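PDB 2D5M: flavoredoxin from Desulfovibrio vulgaris str. 'Miyazaki F', which binds flavin mononucleotide and serves as an electron-transport flavoprotein of the flavin reductase-like family. Local coordinates for the interface of chains A and B. Sequence-based numbering; all coordinates share one arbitrary frame. Chains: chain A/B, flavoredoxin.

Contact 1: the interface of chains A and B. Residues chain A 80, 169-171; chain B 180-182.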
loop_
_atom_site.group_PDB
_atom_site.type_symbol
_atom_site.label_atom_id
_atom_site.label_comp_id
_atom_site.label_asym_id
_atom_site.label_seq_id
_atom_site.Cartn_x
_atom_site.Cartn_y
_atom_site.Cartn_z
ATOM N N ASP A 80 2.511 16.457 4.067
ATOM C CA ASP A 80 1.340 16.665 4.918
ATOM C C ASP A 80 0.562 17.907 4.494
ATOM O O ASP A 80 -0.678 17.869 4.401
ATOM C CB ASP A 80 1.786 16.718 6.369
ATOM C CG ASP A 80 0.637 16.544 7.349
ATOM O OD1 ASP A 80 -0.081 15.504 7.216
ATOM O OD2 ASP A 80 0.478 17.398 8.251
ATOM N N ARG A 169 -2.775 8.403 12.736
ATOM C CA ARG A 169 -2.429 9.578 11.949
ATOM C C ARG A 169 -1.008 10.049 12.250
ATOM O O ARG A 169 -0.753 11.135 12.702
ATOM C CB ARG A 169 -3.467 10.719 12.155
ATOM C CG ARG A 169 -4.816 10.345 11.544
ATOM C CD ARG A 169 -5.949 11.274 11.931
ATOM N NE ARG A 169 -7.181 10.933 11.280
ATOM C CZ ARG A 169 -8.392 11.411 11.452
ATOM N NH1 ARG A 169 -8.666 12.387 12.360
ATOM N NH2 ARG A 169 -9.426 10.965 10.749
ATOM N N GLU A 170 -0.046 9.187 11.879
ATOM C CA GLU A 170 1.365 9.385 12.082
ATOM C C GLU A 170 2.141 8.961 10.861
ATOM O O GLU A 170 1.713 8.152 10.064
ATOM C CB GLU A 170 1.891 8.597 13.312
ATOM C CG GLU A 170 1.222 9.103 14.599
ATOM C CD GLU A 170 1.792 8.641 15.914
ATOM O OE1 GLU A 170 2.304 7.510 15.946
ATOM O OE2 GLU A 170 1.696 9.391 16.939
ATOM N N TYR A 171 3.337 9.510 10.746
ATOM C CA TYR A 171 4.284 9.176 9.692
ATOM C C TYR A 171 5.528 8.523 10.280
ATOM O O TYR A 171 6.033 9.009 11.297
ATOM C CB TYR A 171 4.684 10.436 8.960
ATOM C CG TYR A 171 3.580 11.170 8.234
ATOM C CD1 TYR A 171 3.328 12.489 8.496
ATOM C CD2 TYR A 171 2.806 10.543 7.278
ATOM C CE1 TYR A 171 2.320 13.190 7.841
ATOM C CE2 TYR A 171 1.814 11.238 6.592
ATOM C CZ TYR A 171 1.585 12.558 6.873
ATOM O OH TYR A 171 0.610 13.182 6.169
ATOM N N LYS B 180 3.480 13.890 13.037
ATOM C CA LYS B 180 2.043 13.728 13.099
ATOM C C LYS B 180 1.373 14.170 11.793
ATOM O O LYS B 180 1.683 15.232 11.232
ATOM C CB LYS B 180 1.514 14.542 14.271
ATOM C CG LYS B 180 1.973 14.109 15.650
ATOM C CD LYS B 180 1.417 15.028 16.699
ATOM C CE LYS B 180 -0.100 15.031 16.784
ATOM N NZ LYS B 180 -0.621 15.973 17.810
ATOM N N ALA B 181 0.459 13.342 11.280
ATOM C CA ALA B 181 -0.299 13.655 10.090
ATOM C C ALA B 181 -1.432 14.621 10.408
ATOM O O ALA B 181 -1.928 14.676 11.523
ATOM C CB ALA B 181 -0.835 12.366 9.436
ATOM N N PHE B 182 -1.826 15.373 9.384
ATOM C CA PHE B 182 -2.837 16.414 9.535
ATOM C C PHE B 182 -2.446 17.380 10.622
ATOM O O PHE B 182 -3.223 17.812 11.443
ATOM C CB PHE B 182 -4.254 15.863 9.755
ATOM C CG PHE B 182 -4.651 14.813 8.733
ATOM C CD1 PHE B 182 -4.492 13.488 9.001
ATOM C CD2 PHE B 182 -5.163 15.132 7.475
ATOM C CE1 PHE B 182 -4.801 12.537 8.059
ATOM C CE2 PHE B 182 -5.472 14.170 6.515
ATOM C CZ PHE B 182 -5.291 12.850 6.822
#

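Contact 2: the interface of chains A and B. Residues chain A 116, 143, 153-154, 156, 159; chain B 5, 10, 12.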
loop_
_atom_site.group_PDB
_atom_site.type_symbol
_atom_site.label_atom_id
_atom_site.label_comp_id
_atom_site.label_asym_id
_atom_site.label_seq_id
_atom_site.Cartn_x
_atom_site.Cartn_y
_atom_site.Cartn_z
ATOM N N MET A 116 12.115 9.982 -5.823
ATOM C CA MET A 116 11.495 9.015 -6.731
ATOM C C MET A 116 10.175 9.597 -7.262
ATOM O O MET A 116 9.376 10.139 -6.510
ATOM C CB MET A 116 11.232 7.724 -6.003
ATOM C CG MET A 116 10.575 6.621 -6.769
ATOM S SD MET A 116 10.795 5.143 -5.733
ATOM C CE MET A 116 10.013 4.007 -6.804
ATOM N N VAL A 143 14.346 7.762 -10.577
ATOM C CA VAL A 143 14.961 7.750 -9.220
ATOM C C VAL A 143 16.238 8.525 -9.273
ATOM O O VAL A 143 17.042 8.398 -10.186
ATOM C CB VAL A 143 15.167 6.307 -8.770
ATOM C CG1 VAL A 143 15.836 6.292 -7.389
ATOM C CG2 VAL A 143 13.862 5.526 -8.720
ATOM N N LEU A 153 18.826 -0.769 -9.483
ATOM C CA LEU A 153 17.592 -0.673 -8.742
ATOM C C LEU A 153 17.738 0.238 -7.535
ATOM O O LEU A 153 18.820 0.451 -7.042
ATOM C CB LEU A 153 17.166 -2.079 -8.308
ATOM C CG LEU A 153 16.824 -3.013 -9.474
ATOM C CD1 LEU A 153 16.403 -4.361 -8.896
ATOM C CD2 LEU A 153 15.745 -2.516 -10.391
ATOM N N PRO A 154 16.648 0.773 -7.002
ATOM C CA PRO A 154 16.797 1.663 -5.865
ATOM C C PRO A 154 17.165 0.974 -4.567
ATOM O O PRO A 154 16.817 -0.175 -4.337
ATOM C CB PRO A 154 15.394 2.312 -5.715
ATOM C CG PRO A 154 14.688 1.970 -7.001
ATOM C CD PRO A 154 15.245 0.625 -7.399
ATOM N N ILE A 156 16.055 1.328 -0.954
ATOM C CA ILE A 156 14.949 1.936 -0.258
ATOM C C ILE A 156 15.368 2.804 0.918
ATOM O O ILE A 156 14.707 3.791 1.237
ATOM C CB ILE A 156 13.952 0.836 0.232
ATOM C CG1 ILE A 156 12.613 1.453 0.645
ATOM C CG2 ILE A 156 14.582 -0.041 1.281
ATOM C CD1 ILE A 156 11.581 0.403 0.911
ATOM N N VAL A 159 16.339 6.135 -0.758
ATOM C CA VAL A 159 15.088 6.813 -1.103
ATOM C C VAL A 159 14.434 7.402 0.151
ATOM O O VAL A 159 13.958 8.554 0.181
ATOM C CB VAL A 159 14.139 5.880 -1.861
ATOM C CG1 VAL A 159 12.806 6.543 -2.115
ATOM C CG2 VAL A 159 14.767 5.461 -3.185
ATOM N N LEU B 5 14.171 4.247 -14.832
ATOM C CA LEU B 5 14.159 2.797 -14.692
ATOM C C LEU B 5 13.131 2.115 -15.587
ATOM O O LEU B 5 13.044 0.890 -15.610
ATOM C CB LEU B 5 13.950 2.412 -13.212
ATOM C CG LEU B 5 15.190 2.425 -12.352
ATOM C CD1 LEU B 5 15.981 3.725 -12.371
ATOM C CD2 LEU B 5 14.866 2.047 -10.904
ATOM N N LEU B 10 7.226 -0.519 -9.387
ATOM C CA LEU B 10 8.182 -0.017 -8.418
ATOM C C LEU B 10 7.587 1.169 -7.693
ATOM O O LEU B 10 7.384 2.226 -8.266
ATOM C CB LEU B 10 9.448 0.340 -9.106
ATOM C CG LEU B 10 10.688 0.658 -8.349
ATOM C CD1 LEU B 10 10.993 -0.296 -7.221
ATOM C CD2 LEU B 10 11.898 0.698 -9.350
ATOM N N TYR B 12 7.135 2.492 -3.155
ATOM C CA TYR B 12 7.395 2.156 -1.765
ATOM C C TYR B 12 6.493 3.018 -0.879
ATOM O O TYR B 12 6.245 4.187 -1.247
ATOM C CB TYR B 12 8.790 2.505 -1.319
ATOM C CG TYR B 12 9.911 1.982 -2.159
ATOM C CD1 TYR B 12 10.093 0.597 -2.360
ATOM C CD2 TYR B 12 10.792 2.829 -2.766
ATOM C CE1 TYR B 12 11.111 0.122 -3.131
ATOM C CE2 TYR B 12 11.850 2.341 -3.512
ATOM C CZ TYR B 12 12.017 1.009 -3.701
ATOM O OH TYR B 12 13.061 0.542 -4.475
#

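Contact 3: the interface of chains A and B. Residues chain A 13-15, 163; chain B 13-15, 163.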
loop_
_atom_site.group_PDB
_atom_site.type_symbol
_atom_site.label_atom_id
_atom_site.label_comp_id
_atom_site.label_asym_id
_atom_site.label_seq_id
_atom_site.Cartn_x
_atom_site.Cartn_y
_atom_site.Cartn_z
ATOM N N PRO A 13 1.946 -1.519 6.117
ATOM C CA PRO A 13 2.131 -0.081 5.890
ATOM C C PRO A 13 1.039 0.426 4.964
ATOM O O PRO A 13 0.415 -0.339 4.251
ATOM C CB PRO A 13 3.481 -0.020 5.168
ATOM C CG PRO A 13 3.455 -1.276 4.354
ATOM C CD PRO A 13 2.875 -2.311 5.284
ATOM N N THR A 14 0.872 1.753 4.954
ATOM C CA THR A 14 0.169 2.455 3.863
ATOM C C THR A 14 1.137 3.485 3.306
ATOM O O THR A 14 2.021 3.972 4.045
ATOM C CB THR A 14 -1.197 3.075 4.251
ATOM O OG1 THR A 14 -1.011 4.280 4.988
ATOM C CG2 THR A 14 -2.023 2.074 5.055
ATOM N N PRO A 15 1.025 3.807 2.031
ATOM C CA PRO A 15 1.967 4.749 1.417
ATOM C C PRO A 15 1.563 6.178 1.666
ATOM O O PRO A 15 0.473 6.528 2.147
ATOM C CB PRO A 15 1.868 4.375 -0.054
ATOM C CG PRO A 15 0.445 3.976 -0.225
ATOM C CD PRO A 15 0.080 3.256 1.035
ATOM N N ILE A 163 6.069 6.334 5.381
ATOM C CA ILE A 163 4.992 5.440 5.650
ATOM C C ILE A 163 3.892 6.150 6.435
ATOM O O ILE A 163 4.205 6.842 7.402
ATOM C CB ILE A 163 5.420 4.172 6.489
ATOM C CG1 ILE A 163 6.504 3.392 5.722
ATOM C CG2 ILE A 163 4.338 3.275 6.903
ATOM C CD1 ILE A 163 7.261 2.542 6.722
ATOM N N PRO B 13 6.085 2.532 0.280
ATOM C CA PRO B 13 6.125 1.122 0.686
ATOM C C PRO B 13 5.077 0.345 -0.092
ATOM O O PRO B 13 4.140 0.913 -0.623
ATOM C CB PRO B 13 5.723 1.179 2.163
ATOM C CG PRO B 13 4.740 2.309 2.173
ATOM C CD PRO B 13 5.357 3.349 1.273
ATOM N N THR B 14 5.235 -0.983 -0.090
ATOM C CA THR B 14 4.140 -1.912 -0.430
ATOM C C THR B 14 3.964 -2.842 0.757
ATOM O O THR B 14 4.940 -3.095 1.499
ATOM C CB THR B 14 4.320 -2.682 -1.764
ATOM O OG1 THR B 14 5.255 -3.746 -1.608
ATOM C CG2 THR B 14 4.768 -1.728 -2.868
ATOM N N PRO B 15 2.759 -3.330 0.983
ATOM C CA PRO B 15 2.510 -4.185 2.149
ATOM C C PRO B 15 2.883 -5.618 1.875
ATOM O O PRO B 15 3.170 -6.069 0.755
ATOM C CB PRO B 15 1.012 -4.012 2.348
ATOM C CG PRO B 15 0.485 -3.859 0.965
ATOM C CD PRO B 15 1.513 -3.055 0.234
ATOM N N ILE B 163 7.447 -4.631 5.385
ATOM C CA ILE B 163 7.343 -3.885 4.175
ATOM C C ILE B 163 7.975 -4.655 3.019
ATOM O O ILE B 163 9.081 -5.168 3.181
ATOM C CB ILE B 163 8.049 -2.475 4.240
ATOM C CG1 ILE B 163 7.419 -1.637 5.369
ATOM C CG2 ILE B 163 8.083 -1.709 2.991
ATOM C CD1 ILE B 163 8.415 -0.566 5.765
#

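Contact 1: the interface of chains A and B
An antiparallel beta bridge between the chains, A:Glu170 with B:Lys180, begins the pairing where strand 170-180 of chain A starts and the same strand of chain B ends; B:Lys180 is poorly ordered, so its details carry less weight. Most of the buried surface comes from A:Arg169 and B:Ala181 next to the bridge. There B:Ala181 N donates to the backbone carbonyl A:Arg169 O at 2.9 Å. One residue on, B:Phe182 N gives its hydrogen to the carboxylate oxygen A:Asp80 OD1 at 2.8 Å, taking the syn lone pair, on the side of OD2. The same oxygen accepts the phenol of A:Tyr171 from its anti side, OH to OD1 2.6 Å, with the donor 22° out of the carboxylate plane. Two donors thus grip one carboxylate oxygen, and the tyrosine, itself in contact with B:Ala181, probably steadies the acid that receives the partner's backbone. With CG turned away from the backbone N (chi1 -164°), A:Asp80 reaches out from helix 76-82 to meet B:Phe182 N. Between these bonds, the methyl B:Ala181 CB lies over the face of the A:Tyr171 ring, 3.9 Å from its centroid, a CH-pi contact. The extended aliphatic stem of A:Arg169 passes the B:Phe182 ring, A:Arg169 CD reaching B:Phe182 CD1 at 4.0 Å, while guanidinium and ring planes stand 64° apart. The C-terminal segment of chain B leaves its last strand along chain A, between helix 76-82 and the loop that leads into strand 170-180.

Contact 2: the interface of chains A and B
B:Tyr12 pushes its ring into a hydrophobic groove of chain A, with A:Ile156, A:Met116 and A:Pro154 around it. A:Ile156 lies across one face: its CG1 is 3.9 Å from the ring centroid, a CH-pi contact, and its CD1 runs on to 3.6 Å from B:Tyr12 CD1. CG1, anti to the backbone N (chi1 -165°), carries that branch over the ring from the short helix 156-159. A:Met116 comes from strand 116-126 with its chain extended and crosses the tyrosine at about a right angle; its thioether SD lies on the opposite side of the ring plane from A:Ile156 CG1, beside CD2 and CE2, and touches B:Tyr12 CE2 at 3.7 Å. The terminal methyl carries on past the ring to B:Leu10, CE to CG 3.7 Å. At the far end of the ring, the phenol oxygen rests against the pyrrolidine of A:Pro154, whose CB stands 3.2 Å from B:Tyr12 OH. The CD2 methyl of B:Leu10 meets the same pyrrolidine 3.9 Å from A:Pro154 CG, whereas B:Leu5 slides past it in the opposite direction, CD2 to A:Pro154 CD 3.8 Å. Largely through apolar packing, the patch seats the N-terminal segment of chain B on chain A, and probably contributes to holding the dimer together.

Contact 3: the interface of chains A and B
A:Ile163 and B:Ile163 reach toward each other tip to tip, their CD1 methyls 3.5 Å apart, tighter than a usual van der Waals contact. In each isoleucine, CG1 is turned away from the carbonyl carbon, and this chi1 of -59° with a near-extended chi2 of 158° sends CD1 toward its twin. Beside this pair A:Pro13 and B:Pro13 meet through their own ring carbons, A:Pro13 CB to B:Pro13 CB 3.9 Å. A:Pro13 also slots against B:Pro15 at about a right angle: A:Pro13 CD lies 3.7 Å from B:Pro15 CA, and the exchanged pair matches it. The ring carbon A:Pro13 CG further touches the backbone carbonyl B:Thr14 O at 3.7 Å. A cis peptide bond precedes both A:Pro13 and B:Pro13, which may set how each ring faces the other chain. Packing is looser where the A:Ile163 side chain crosses B:Pro13 obliquely, CG1 4.1 Å from B:Pro13 CG. A:Thr14 and B:Thr14 are still more marginal, each burying about 3 Å² or less. How much solvent reaches this margin the structure alone does not settle. The patch lies on the two-fold relation between the subunits, bringing together the residues leading into and forming the short strand 14-15 and strand 162-165 of both chains.

The three contacts belong to one two-fold symmetric interface. Measured between the centres of their C-alpha atoms, contacts 1 and 2 are about 23 Å apart, and contact 3 sits at the bend between them, about 15 Å from contact 1 and 14 Å from contact 2. B:Tyr12 of contact 2 directly precedes B:Pro13 of contact 3, and in chain A helix 156-159 of contact 2 leads on to strand 162-165 of contact 3. Contacts 1 and 2 each recur with the chains exchanged, whereas contact 3 pairs identical residues. Packing of segments near both chain ends on the partner suggests a dimer, although the deposited assembly alone does not prove it.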